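Long-range contacts in putative rRNA methylase (Clostridium thermocellum ATCC 27405, PDB 3EEY), which binds S-adenosylmethionine and probably acts as a methyltransferase, with ribosomal RNA as its presumed substrate: residues N7-S12 / V138-G143; E22-V27 / P93-M98; N47-G52 / R75-K80; V97-G102 / Q120-A125. All coordinates share one frame; numbering follows the deposited sequence.

Contact 1. Residues N7-S12 / V138-G143; sequences NSLGQS and VIYYGG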
loop_
_atom_site.group_PDB
_atom_site.type_symbol
_atom_site.label_atom_id
_atom_site.label_comp_id
_atom_site.label_asym_id
_atom_site.label_seq_id
_atom_site.Cartn_x
_atom_site.Cartn_y
_atom_site.Cartn_z
ATOM N N ASN A 7 9.368 0.953 3.965
ATOM C CA ASN A 7 9.499 1.618 2.668
ATOM C C ASN A 7 9.130 0.675 1.520
ATOM O O ASN A 7 8.886 -0.511 1.750
ATOM C CB ASN A 7 10.902 2.219 2.489
ATOM C CG ASN A 7 12.014 1.172 2.465
ATOM O OD1 ASN A 7 11.779 -0.035 2.556
ATOM N ND2 ASN A 7 13.241 1.643 2.347
ATOM N N SER A 8 9.101 1.203 0.303
ATOM C CA SER A 8 8.703 0.442 -0.884
ATOM C C SER A 8 9.509 -0.839 -1.072
ATOM O O SER A 8 8.935 -1.912 -1.269
ATOM C CB SER A 8 8.786 1.321 -2.123
ATOM O OG SER A 8 7.838 2.366 -2.040
ATOM N N LEU A 9 10.832 -0.728 -0.958
ATOM C CA LEU A 9 11.721 -1.882 -1.027
ATOM C C LEU A 9 11.379 -2.984 -0.022
ATOM O O LEU A 9 11.307 -4.152 -0.389
ATOM C CB LEU A 9 13.179 -1.445 -0.854
ATOM C CG LEU A 9 14.273 -2.513 -0.988
ATOM C CD1 LEU A 9 14.298 -3.171 -2.374
ATOM C CD2 LEU A 9 15.630 -1.915 -0.663
ATOM N N GLY A 10 11.158 -2.609 1.234
ATOM C CA GLY A 10 10.760 -3.549 2.274
ATOM C C GLY A 10 9.380 -4.147 2.067
ATOM O O GLY A 10 9.160 -5.320 2.360
ATOM N N GLN A 11 8.456 -3.332 1.563
ATOM C CA GLN A 11 7.087 -3.750 1.273
ATOM C C GLN A 11 6.966 -4.720 0.092
ATOM O O GLN A 11 6.118 -5.620 0.122
ATOM C CB GLN A 11 6.198 -2.533 1.048
ATOM C CG GLN A 11 5.803 -1.814 2.320
ATOM C CD GLN A 11 4.663 -0.866 2.111
ATOM O OE1 GLN A 11 3.595 -1.247 1.616
ATOM N NE2 GLN A 11 4.872 0.385 2.489
ATOM N N SER A 12 7.812 -4.539 -0.931
ATOM C CA SER A 12 7.892 -5.482 -2.058
ATOM C C SER A 12 8.180 -6.917 -1.601
ATOM O O SER A 12 7.531 -7.858 -2.053
ATOM C CB SER A 12 8.919 -5.027 -3.095
ATOM O OG SER A 12 10.250 -5.117 -2.609
ATOM N N VAL A 138 9.522 -1.782 -7.801
ATOM C CA VAL A 138 10.056 -0.678 -7.013
ATOM C C VAL A 138 10.649 0.330 -8.005
ATOM O O VAL A 138 11.573 0.012 -8.742
ATOM C CB VAL A 138 11.098 -1.143 -5.959
ATOM C CG1 VAL A 138 11.569 0.030 -5.114
ATOM C CG2 VAL A 138 10.501 -2.205 -5.050
ATOM N N ILE A 139 10.083 1.530 -8.046
ATOM C CA ILE A 139 10.497 2.548 -9.003
ATOM C C ILE A 139 11.364 3.584 -8.304
ATOM O O ILE A 139 10.908 4.283 -7.401
ATOM C CB ILE A 139 9.281 3.258 -9.669
ATOM C CG1 ILE A 139 8.382 2.246 -10.389
ATOM C CG2 ILE A 139 9.760 4.340 -10.642
ATOM C CD1 ILE A 139 7.030 2.801 -10.834
ATOM N N TYR A 140 12.626 3.663 -8.715
ATOM C CA TYR A 140 13.520 4.731 -8.285
ATOM C C TYR A 140 13.587 5.780 -9.365
ATOM O O TYR A 140 13.550 5.467 -10.554
ATOM C CB TYR A 140 14.923 4.219 -8.040
ATOM C CG TYR A 140 15.040 3.209 -6.929
ATOM C CD1 TYR A 140 15.491 3.587 -5.668
ATOM C CD2 TYR A 140 14.730 1.866 -7.142
ATOM C CE1 TYR A 140 15.618 2.650 -4.642
ATOM C CE2 TYR A 140 14.850 0.933 -6.128
ATOM C CZ TYR A 140 15.288 1.325 -4.882
ATOM O OH TYR A 140 15.407 0.394 -3.873
ATOM N N TYR A 141 13.719 7.025 -8.941
ATOM C CA TYR A 141 13.655 8.162 -9.842
ATOM C C TYR A 141 14.406 9.322 -9.209
ATOM O O TYR A 141 14.924 9.188 -8.104
ATOM C CB TYR A 141 12.194 8.529 -10.164
ATOM C CG TYR A 141 11.327 8.899 -8.974
ATOM C CD1 TYR A 141 11.002 7.958 -7.996
ATOM C CD2 TYR A 141 10.800 10.182 -8.846
ATOM C CE1 TYR A 141 10.218 8.284 -6.919
ATOM C CE2 TYR A 141 9.996 10.522 -7.762
ATOM C CZ TYR A 141 9.710 9.564 -6.799
ATOM O OH TYR A 141 8.912 9.874 -5.712
ATOM N N GLY A 142 14.477 10.448 -9.916
ATOM C CA GLY A 142 15.303 11.576 -9.491
ATOM C C GLY A 142 16.757 11.233 -9.716
ATOM O O GLY A 142 17.064 10.261 -10.409
ATOM N N GLY A 143 17.658 12.023 -9.135
ATOM C CA GLY A 143 19.100 11.763 -9.244
ATOM C C GLY A 143 19.574 11.574 -10.676
ATOM O O GLY A 143 19.050 12.213 -11.597
#
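Two side-chain meetings join the first turn of helix 8-19 to the end of strand 133-139: Val138 against the helix backbone and Ser12, and the phenol tip of Tyr140 against Leu9. Val138 directs its CB at the helix. Its CG2, anti to the carbonyl carbon, is the branch that touches, lying 3.8 Å from Ser12 CB and 4.1 Å from Ser8 O, so a single methyl rests against one turn of helix. Its CG1, anti to the backbone N, faces Ser8 CB more loosely. Tyr140 and Leu9 cross obliquely. With chi1 at -63°, CG of Tyr140 is anti to its carbonyl carbon, and the ring carries OH to the isobutyl group. There the hydroxyl abuts one side of Leu9, OH standing 4.0 Å from Leu9 CD2 and equally far from CD1; Leu9 CG, anti to the backbone N, places them there. Two polar side chains are paired within the segment. Ser12 OG donates to Leu9 O at 2.6 Å, arriving above the carbonyl plane, while Asn7 OD1 caps the helix by accepting from Gly10 N at 3.0 Å, with an N-H...O angle of 159°. Ser8 OG bonds instead to Pro180 O, just before strand 181-187. Asn100 of strand 94-101 touches Leu9, Val138 and Tyr140, and the Tyr140 side chain comes within about 5 Å of the bound S-adenosylmethionine. No hydrogen bond crosses between the segments, so the chemistry implies attachment by van der Waals packing, with the helix N-terminus closed by its own cap.

Contact 2. Residues E22-V27 / P93-M98; sequences EGDTVV and PVKAVM
Parallel strands 25-28 and 94-101, neighbours at the centre of the Rossmann-like methyltransferase sheet, meet here; their short axes approach to 4.7 Å at 19°. Lys95 sits where the second strand turns a corner, and its side chain reaches back along the first. CB points toward the partner segment and lies 3.9 Å from both Asp24 OD2 and Thr25 O. CG, anti to the backbone N (chi1 -164°), is closer to Asp24 OD2 at 3.4 Å. Bends at chi2 and chi4 then take CD and CE around that oxygen, each at 4.0 Å, and return NZ to form a salt bridge with Asp24 OD2 at 3.0 Å, meeting the carboxylate from above its plane. The same oxygen also accepts from Lys21 N, so two donors hold the carboxylate. At the root of this side chain, Lys95 N donates to Thr25 O nearly along the C=O axis, with an N-H...O angle of 167°. Further on, Val27 brackets Val97 in the parallel register: its N donates to Ala96 O, and its O accepts from Met98 N. Val27 and Val97 lie side by side, pointing the same way, Val27 CB against Val97 CG1. Val27 CG2 meets Val94 obliquely, 3.9 Å from Val94 CG1.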
loop_
_atom_site.group_PDB
_atom_site.type_symbol
_atom_site.label_atom_id
_atom_site.label_comp_id
_atom_site.label_asym_id
_atom_site.label_seq_id
_atom_site.Cartn_x
_atom_site.Cartn_y
_atom_site.Cartn_z
ATOM N N GLU A 22 6.596 -22.650 -1.563
ATOM C CA GLU A 22 7.671 -23.534 -2.002
ATOM C C GLU A 22 7.282 -24.372 -3.214
ATOM O O GLU A 22 6.163 -24.894 -3.291
ATOM C CB GLU A 22 8.150 -24.415 -0.848
ATOM C CG GLU A 22 8.585 -23.614 0.373
ATOM C CD GLU A 22 9.770 -24.217 1.092
ATOM O OE1 GLU A 22 9.818 -25.459 1.240
ATOM O OE2 GLU A 22 10.653 -23.441 1.518
ATOM N N GLY A 23 8.209 -24.471 -4.165
ATOM C CA GLY A 23 7.983 -25.202 -5.406
ATOM C C GLY A 23 7.549 -24.338 -6.579
ATOM O O GLY A 23 7.443 -24.832 -7.705
ATOM N N ASP A 24 7.314 -23.052 -6.319
ATOM C CA ASP A 24 6.836 -22.109 -7.336
ATOM C C ASP A 24 7.915 -21.723 -8.331
ATOM O O ASP A 24 9.098 -21.912 -8.076
ATOM C CB ASP A 24 6.275 -20.844 -6.678
ATOM C CG ASP A 24 4.868 -21.034 -6.138
ATOM O OD1 ASP A 24 4.155 -21.950 -6.609
ATOM O OD2 ASP A 24 4.469 -20.253 -5.246
ATOM N N THR A 25 7.501 -21.192 -9.477
ATOM C CA THR A 25 8.440 -20.607 -10.421
ATOM C C THR A 25 8.294 -19.092 -10.362
ATOM O O THR A 25 7.198 -18.561 -10.527
ATOM C CB THR A 25 8.250 -21.158 -11.855
ATOM O OG1 THR A 25 8.455 -22.573 -11.849
ATOM C CG2 THR A 25 9.246 -20.525 -12.829
ATOM N N VAL A 26 9.404 -18.410 -10.091
ATOM C CA VAL A 26 9.421 -16.964 -9.901
ATOM C C VAL A 26 10.508 -16.333 -10.772
ATOM O O VAL A 26 11.380 -17.034 -11.271
ATOM C CB VAL A 26 9.605 -16.566 -8.400
ATOM C CG1 VAL A 26 8.462 -17.100 -7.539
ATOM C CG2 VAL A 26 10.947 -17.051 -7.854
ATOM N N VAL A 27 10.432 -15.016 -10.969
ATOM C CA VAL A 27 11.395 -14.283 -11.796
ATOM C C VAL A 27 11.941 -13.054 -11.063
ATOM O O VAL A 27 11.184 -12.293 -10.471
ATOM C CB VAL A 27 10.778 -13.806 -13.165
ATOM C CG1 VAL A 27 11.854 -13.257 -14.080
ATOM C CG2 VAL A 27 10.026 -14.922 -13.875
ATOM N N PRO A 93 3.724 -21.110 -16.403
ATOM C CA PRO A 93 3.189 -19.987 -15.625
ATOM C C PRO A 93 4.020 -19.657 -14.377
ATOM O O PRO A 93 4.410 -20.560 -13.630
ATOM C CB PRO A 93 1.794 -20.476 -15.211
ATOM C CG PRO A 93 1.489 -21.618 -16.118
ATOM C CD PRO A 93 2.802 -22.259 -16.391
ATOM N N VAL A 94 4.279 -18.369 -14.161
ATOM C CA VAL A 94 5.053 -17.923 -13.002
ATOM C C VAL A 94 4.161 -17.361 -11.895
ATOM O O VAL A 94 3.079 -16.828 -12.162
ATOM C CB VAL A 94 6.191 -16.917 -13.374
ATOM C CG1 VAL A 94 7.100 -17.505 -14.440
ATOM C CG2 VAL A 94 5.636 -15.566 -13.827
ATOM N N LYS A 95 4.612 -17.504 -10.654
ATOM C CA LYS A 95 3.862 -17.006 -9.504
ATOM C C LYS A 95 4.148 -15.532 -9.235
ATOM O O LYS A 95 3.244 -14.785 -8.870
ATOM C CB LYS A 95 4.156 -17.844 -8.259
ATOM C CG LYS A 95 3.166 -17.660 -7.109
ATOM C CD LYS A 95 1.783 -18.207 -7.453
ATOM C CE LYS A 95 0.991 -18.573 -6.206
ATOM N NZ LYS A 95 1.568 -19.764 -5.517
ATOM N N ALA A 96 5.402 -15.122 -9.418
ATOM C CA ALA A 96 5.812 -13.768 -9.089
ATOM C C ALA A 96 6.942 -13.267 -9.962
ATOM O O ALA A 96 7.733 -14.051 -10.463
ATOM C CB ALA A 96 6.192 -13.664 -7.623
ATOM N N VAL A 97 6.984 -11.948 -10.166
ATOM C CA VAL A 97 8.079 -11.288 -10.873
ATOM C C VAL A 97 8.459 -10.040 -10.080
ATOM O O VAL A 97 7.593 -9.284 -9.666
ATOM C CB VAL A 97 7.710 -10.895 -12.334
ATOM C CG1 VAL A 97 8.951 -10.484 -13.123
ATOM C CG2 VAL A 97 7.024 -12.030 -13.066
ATOM N N MET A 98 9.751 -9.833 -9.860
ATOM C CA MET A 98 10.214 -8.648 -9.159
ATOM C C MET A 98 10.965 -7.715 -10.112
ATOM O O MET A 98 11.892 -8.134 -10.806
ATOM C CB MET A 98 11.083 -9.014 -7.942
ATOM C CG MET A 98 10.388 -9.844 -6.853
ATOM S SD MET A 98 11.433 -10.193 -5.402
ATOM C CE MET A 98 11.206 -8.768 -4.381
#

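Contact 3. Residues N47-G52 / R75-K80; sequences NGRVFG and RVTLIK
Four main-chain hydrogen bonds tie strand 49-53 to strand 76-79, the two parallel strands of a beta-alpha-beta unit whose crossover is helix 57-69. Gly52 N to Thr77 O is the straightest, 2.9 Å with an N-H...O angle of 176°; the others run Val50 N to Arg75 O, Thr77 N to Val50 O and Ile79 N to Gly52 O. Arg75 extends the pairing before the first rung. Bent at chi2 and chi3, it wraps round Gly48 O, and NE donates to Gly48 O at 2.7 Å, a bond lying in both the carbonyl and guanidinium planes. Arg49 crosses Arg75 at about a right angle, the guanidinium planes 51° apart. Its NH2 lies over one face of the Arg75 group, 3.4 Å from Arg75 NH2; this pairing of like charges is probably unfavourable in itself. One face of the Arg49 guanidinium covers Arg75 O, and its NH1 makes a weak, bent bond to Thr77 OG1 at 2.9 Å. Outward from these groups, Thr77 runs alongside Phe51, pointing the same way. On the opposite face of the sheet, Val50 CB packs on Val76 CG2 at 4.0 Å, with Thr37 of helix 35-44 touching both valines. Gly52 leaves room for Leu78, whose CD2 comes to 4.1 Å from its CA. At the C-terminal end of the pair, Ile79 CD1 reaches the edge of the Phe51 ring, 3.8 Å from Phe51 CD1.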
loop_
_atom_site.group_PDB
_atom_site.type_symbol
_atom_site.label_atom_id
_atom_site.label_comp_id
_atom_site.label_asym_id
_atom_site.label_seq_id
_atom_site.Cartn_x
_atom_site.Cartn_y
_atom_site.Cartn_z
ATOM N N ASN A 47 12.639 -27.552 -4.717
ATOM C CA ASN A 47 11.890 -27.957 -5.902
ATOM C C ASN A 47 11.352 -26.788 -6.727
ATOM O O ASN A 47 10.622 -26.988 -7.701
ATOM C CB ASN A 47 10.751 -28.898 -5.507
ATOM C CG ASN A 47 11.250 -30.169 -4.854
ATOM O OD1 ASN A 47 12.157 -30.832 -5.361
ATOM N ND2 ASN A 47 10.656 -30.518 -3.722
ATOM N N GLY A 48 11.720 -25.572 -6.335
ATOM C CA GLY A 48 11.290 -24.376 -7.044
ATOM C C GLY A 48 12.320 -23.894 -8.041
ATOM O O GLY A 48 13.427 -24.431 -8.114
ATOM N N ARG A 49 11.955 -22.870 -8.803
ATOM C CA ARG A 49 12.831 -22.325 -9.834
ATOM C C ARG A 49 12.778 -20.795 -9.858
ATOM O O ARG A 49 11.709 -20.207 -9.822
ATOM C CB ARG A 49 12.471 -22.932 -11.204
ATOM C CG ARG A 49 13.206 -22.357 -12.432
ATOM C CD ARG A 49 14.731 -22.536 -12.395
ATOM N NE ARG A 49 15.128 -23.898 -12.039
ATOM C CZ ARG A 49 16.384 -24.318 -11.924
ATOM N NH1 ARG A 49 17.400 -23.491 -12.143
ATOM N NH2 ARG A 49 16.625 -25.578 -11.591
ATOM N N VAL A 50 13.951 -20.171 -9.904
ATOM C CA VAL A 50 14.090 -18.733 -10.047
ATOM C C VAL A 50 14.809 -18.412 -11.363
ATOM O O VAL A 50 15.912 -18.893 -11.606
ATOM C CB VAL A 50 14.921 -18.117 -8.886
ATOM C CG1 VAL A 50 14.987 -16.584 -9.008
ATOM C CG2 VAL A 50 14.374 -18.535 -7.535
ATOM N N PHE A 51 14.176 -17.600 -12.205
ATOM C CA PHE A 51 14.832 -17.064 -13.385
ATOM C C PHE A 51 15.324 -15.661 -13.075
ATOM O O PHE A 51 14.564 -14.814 -12.612
ATOM C CB PHE A 51 13.881 -17.048 -14.591
ATOM C CG PHE A 51 13.571 -18.412 -15.143
ATOM C CD1 PHE A 51 14.430 -19.016 -16.058
ATOM C CD2 PHE A 51 12.422 -19.094 -14.752
ATOM C CE1 PHE A 51 14.148 -20.278 -16.576
ATOM C CE2 PHE A 51 12.130 -20.357 -15.264
ATOM C CZ PHE A 51 12.994 -20.950 -16.179
ATOM N N GLY A 52 16.605 -15.429 -13.314
ATOM C CA GLY A 52 17.208 -14.122 -13.093
ATOM C C GLY A 52 17.734 -13.506 -14.371
ATOM O O GLY A 52 18.291 -14.201 -15.213
ATOM N N ARG A 75 18.797 -23.850 -7.684
ATOM C CA ARG A 75 17.497 -23.601 -8.268
ATOM C C ARG A 75 17.359 -22.306 -9.025
ATOM O O ARG A 75 16.291 -21.931 -9.379
ATOM C CB ARG A 75 16.411 -23.677 -7.222
ATOM C CG ARG A 75 16.089 -25.053 -6.789
ATOM C CD ARG A 75 16.359 -26.041 -7.883
ATOM N NE ARG A 75 15.135 -26.468 -8.506
ATOM C CZ ARG A 75 15.030 -27.518 -9.283
ATOM N NH1 ARG A 75 13.867 -27.830 -9.805
ATOM N NH2 ARG A 75 16.090 -28.257 -9.533
ATOM N N VAL A 76 18.452 -21.646 -9.294
ATOM C CA VAL A 76 18.448 -20.385 -10.052
ATOM C C VAL A 76 19.040 -20.517 -11.464
ATOM O O VAL A 76 20.151 -21.013 -11.634
ATOM C CB VAL A 76 19.184 -19.257 -9.275
ATOM C CG1 VAL A 76 19.066 -17.925 -9.999
ATOM C CG2 VAL A 76 18.637 -19.133 -7.860
ATOM N N THR A 77 18.286 -20.068 -12.467
ATOM C CA THR A 77 18.781 -19.951 -13.839
ATOM C C THR A 77 19.069 -18.481 -14.165
ATOM O O THR A 77 18.151 -17.668 -14.319
ATOM C CB THR A 77 17.767 -20.525 -14.855
ATOM O OG1 THR A 77 17.430 -21.867 -14.492
ATOM C CG2 THR A 77 18.333 -20.513 -16.256
ATOM N N LEU A 78 20.350 -18.143 -14.260
ATOM C CA LEU A 78 20.763 -16.776 -14.572
ATOM C C LEU A 78 20.958 -16.589 -16.067
ATOM O O LEU A 78 21.671 -17.362 -16.713
ATOM C CB LEU A 78 22.043 -16.399 -13.819
ATOM C CG LEU A 78 21.954 -16.263 -12.294
ATOM C CD1 LEU A 78 23.323 -15.969 -11.710
ATOM C CD2 LEU A 78 20.958 -15.188 -11.889
ATOM N N ILE A 79 20.321 -15.553 -16.604
ATOM C CA ILE A 79 20.285 -15.297 -18.039
ATOM C C ILE A 79 20.825 -13.901 -18.311
ATOM O O ILE A 79 20.337 -12.921 -17.748
ATOM C CB ILE A 79 18.841 -15.447 -18.589
ATOM C CG1 ILE A 79 18.403 -16.918 -18.527
ATOM C CG2 ILE A 79 18.742 -14.944 -20.010
ATOM C CD1 ILE A 79 16.948 -17.116 -18.198
ATOM N N LYS A 80 21.856 -13.812 -19.150
ATOM C CA LYS A 80 22.383 -12.520 -19.549
ATOM C C LYS A 80 21.646 -12.030 -20.797
ATOM O O LYS A 80 22.162 -12.070 -21.919
ATOM C CB LYS A 80 23.899 -12.561 -19.765
ATOM C CG LYS A 80 24.546 -11.178 -19.769
ATOM C CD LYS A 80 25.631 -11.079 -20.825
ATOM C CE LYS A 80 26.007 -9.635 -21.088
ATOM N NZ LYS A 80 26.975 -9.509 -22.211
#

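Contact 4. Residues V97-G102 / Q120-A125; sequences VMFNLG and QALSKA. With SAM (S-adenosylmethionine), chain K.
The ring of Phe99 receives helix 115-128 on one face and at its edge. Over the face stands a methyl of Leu122: CD2 is 4.1 Å from the ring centroid and 27° off the normal, a CH-pi contact displaced toward CE2. Near the ring plane, Ala121 CB meets the edge at CE1, 3.7 Å away, and Ala125 CB approaches CE2 more loosely at 4.2 Å. Phe99 CG is anti to its carbonyl carbon, which extends the ring from the strand to the helix; the Leu122 side chain crosses it obliquely. His83, whose N binds the cofactor, also meets this ring, with the planes at about 60°. Two residues earlier, Val97 adds CG2 against Ala125 CB at 3.8 Å. No hydrogen bond links helix and strand, and all five touching residues are buried. On the other side of the strand, Asn100 lies against S-adenosylmethionine, its backbone O 3.4 Å from the ligand methyl CE and its CB 3.7 Å from the ligand N. Gly102 O follows, near C5'. The helix runs antiparallel to the strand, at 166° with axes 10.3 Å apart, the alpha-on-beta packing of a Rossmann-like methyltransferase, with the cofactor at the C-terminal end of the strand.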
loop_
_atom_site.group_PDB
_atom_site.type_symbol
_atom_site.label_atom_id
_atom_site.label_comp_id
_atom_site.label_asym_id
_atom_site.label_seq_id
_atom_site.Cartn_x
_atom_site.Cartn_y
_atom_site.Cartn_z
ATOM N N VAL A 97 6.984 -11.948 -10.166
ATOM C CA VAL A 97 8.079 -11.288 -10.873
ATOM C C VAL A 97 8.459 -10.040 -10.080
ATOM O O VAL A 97 7.593 -9.284 -9.666
ATOM C CB VAL A 97 7.710 -10.895 -12.334
ATOM C CG1 VAL A 97 8.951 -10.484 -13.123
ATOM C CG2 VAL A 97 7.024 -12.030 -13.066
ATOM N N MET A 98 9.751 -9.833 -9.860
ATOM C CA MET A 98 10.214 -8.648 -9.159
ATOM C C MET A 98 10.965 -7.715 -10.112
ATOM O O MET A 98 11.892 -8.134 -10.806
ATOM C CB MET A 98 11.083 -9.014 -7.942
ATOM C CG MET A 98 10.388 -9.844 -6.853
ATOM S SD MET A 98 11.433 -10.193 -5.402
ATOM C CE MET A 98 11.206 -8.768 -4.381
ATOM N N PHE A 99 10.537 -6.456 -10.154
ATOM C CA PHE A 99 11.257 -5.396 -10.871
ATOM C C PHE A 99 11.810 -4.394 -9.881
ATOM O O PHE A 99 11.109 -3.944 -8.963
ATOM C CB PHE A 99 10.331 -4.653 -11.835
ATOM C CG PHE A 99 9.995 -5.419 -13.066
ATOM C CD1 PHE A 99 10.756 -5.272 -14.218
ATOM C CD2 PHE A 99 8.917 -6.283 -13.083
ATOM C CE1 PHE A 99 10.440 -5.976 -15.361
ATOM C CE2 PHE A 99 8.590 -6.990 -14.224
ATOM C CZ PHE A 99 9.349 -6.848 -15.358
ATOM N N ASN A 100 13.069 -4.040 -10.075
ATOM C CA ASN A 100 13.711 -2.999 -9.292
ATOM C C ASN A 100 14.350 -2.017 -10.271
ATOM O O ASN A 100 15.390 -2.304 -10.852
ATOM C CB ASN A 100 14.745 -3.646 -8.376
ATOM C CG ASN A 100 14.920 -2.907 -7.081
ATOM O OD1 ASN A 100 15.655 -1.928 -7.017
ATOM N ND2 ASN A 100 14.250 -3.374 -6.032
ATOM N N LEU A 101 13.712 -0.869 -10.471
ATOM C CA LEU A 101 14.033 0.007 -11.599
ATOM C C LEU A 101 15.061 1.085 -11.286
ATOM O O LEU A 101 14.908 1.833 -10.332
ATOM C CB LEU A 101 12.760 0.667 -12.140
ATOM C CG LEU A 101 11.605 -0.218 -12.603
ATOM C CD1 LEU A 101 10.558 0.665 -13.264
ATOM C CD2 LEU A 101 12.107 -1.270 -13.569
ATOM N N GLY A 102 16.089 1.173 -12.126
ATOM C CA GLY A 102 17.161 2.160 -11.982
ATOM C C GLY A 102 18.487 1.594 -12.457
ATOM O O GLY A 102 18.512 0.720 -13.322
ATOM N N GLN A 120 7.731 -3.339 -22.100
ATOM C CA GLN A 120 7.763 -4.634 -22.787
ATOM C C GLN A 120 7.843 -5.809 -21.816
ATOM O O GLN A 120 7.041 -6.737 -21.909
ATOM C CB GLN A 120 8.966 -4.723 -23.718
ATOM C CG GLN A 120 8.765 -4.213 -25.108
ATOM C CD GLN A 120 9.888 -4.665 -26.002
ATOM O OE1 GLN A 120 9.983 -5.850 -26.339
ATOM N NE2 GLN A 120 10.766 -3.734 -26.373
ATOM N N ALA A 121 8.815 -5.764 -20.896
ATOM C CA ALA A 121 8.988 -6.817 -19.874
ATOM C C ALA A 121 7.781 -6.955 -18.971
ATOM O O ALA A 121 7.422 -8.074 -18.597
ATOM C CB ALA A 121 10.202 -6.562 -19.043
ATOM N N LEU A 122 7.162 -5.823 -18.620
ATOM C CA LEU A 122 5.932 -5.837 -17.829
ATOM C C LEU A 122 4.778 -6.533 -18.548
ATOM O O LEU A 122 4.033 -7.267 -17.921
ATOM C CB LEU A 122 5.524 -4.430 -17.397
ATOM C CG LEU A 122 6.332 -3.782 -16.275
ATOM C CD1 LEU A 122 6.065 -2.285 -16.231
ATOM C CD2 LEU A 122 6.040 -4.432 -14.935
ATOM N N SER A 123 4.644 -6.305 -19.853
ATOM C CA SER A 123 3.651 -7.026 -20.672
ATOM C C SER A 123 3.922 -8.526 -20.695
ATOM O O SER A 123 2.993 -9.327 -20.566
ATOM C CB SER A 123 3.636 -6.513 -22.115
ATOM O OG SER A 123 3.817 -5.110 -22.159
ATOM N N LYS A 124 5.195 -8.889 -20.867
ATOM C CA LYS A 124 5.625 -10.287 -20.908
ATOM C C LYS A 124 5.383 -10.965 -19.567
ATOM O O LYS A 124 4.879 -12.090 -19.517
ATOM C CB LYS A 124 7.109 -10.407 -21.301
ATOM C CG LYS A 124 7.489 -9.905 -22.704
ATOM C CD LYS A 124 6.510 -10.366 -23.786
ATOM C CE LYS A 124 7.062 -10.241 -25.208
ATOM N NZ LYS A 124 8.193 -9.283 -25.365
ATOM N N ALA A 125 5.734 -10.270 -18.488
ATOM C CA ALA A 125 5.519 -10.768 -17.135
ATOM C C ALA A 125 4.035 -10.936 -16.834
ATOM O O ALA A 125 3.645 -11.920 -16.209
ATOM C CB ALA A 125 6.168 -9.851 -16.117
HETATM N N SAM K . 17.347 -6.066 -7.356
HETATM C CA SAM K . 18.721 -5.520 -7.594
HETATM C C SAM K . 19.661 -5.790 -6.417
HETATM O O SAM K . 20.703 -5.147 -6.246
HETATM O OXT SAM K . 19.399 -6.681 -5.610
HETATM C CB SAM K . 18.653 -4.042 -7.959
HETATM C CG SAM K . 18.390 -3.819 -9.445
HETATM S SD SAM K . 19.194 -2.337 -10.113
HETATM C CE SAM K . 18.158 -1.043 -9.375
HETATM C "C5'" SAM K . 18.626 -2.405 -11.834
HETATM C "C4'" SAM K . 19.322 -3.543 -12.588
HETATM O "O4'" SAM K . 18.635 -3.859 -13.784
HETATM C "C3'" SAM K . 20.758 -3.192 -12.975
HETATM O "O3'" SAM K . 21.604 -4.228 -12.532
HETATM C "C2'" SAM K . 20.743 -3.108 -14.489
HETATM O "O2'" SAM K . 21.953 -3.539 -15.082
HETATM C "C1'" SAM K . 19.574 -4.026 -14.829
HETATM N N9 SAM K . 18.962 -3.751 -16.143
HETATM C C8 SAM K . 18.966 -2.582 -16.868
HETATM N N7 SAM K . 18.283 -2.794 -18.020
HETATM C C5 SAM K . 17.850 -4.078 -18.034
HETATM C C6 SAM K . 17.119 -4.830 -18.948
HETATM N N6 SAM K . 16.678 -4.311 -20.091
HETATM N N1 SAM K . 16.850 -6.149 -18.658
HETATM C C2 SAM K . 17.285 -6.741 -17.493
HETATM N N3 SAM K . 17.996 -5.989 -16.592
HETATM C C4 SAM K . 18.276 -4.687 -16.859
#

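All four contacts reach one mixed sheet, in which strand 94-101 stands between strand 25-28 of contact 2 and strand 133-139 of contact 1. Contacts 2 and 4 share Val97 and Met98 on that strand, their centres 13 Å apart. Contact 1 joins contact 4 through probable hydrogen bonds from Val138 N to Phe99 O and from Leu101 N to Val138 O, both 2.9 Å, and packs on contact 2 where Ser12 OG lies 4.2 Å from Met98 CE. On the other flank, Val26 N to Arg49 O, 2.9 Å, probably bonds contact 2 to contact 3. S-adenosylmethionine touches contact 4 directly but not contact 3. Contacts 1 and 3 are most separated, centres 23 Å apart.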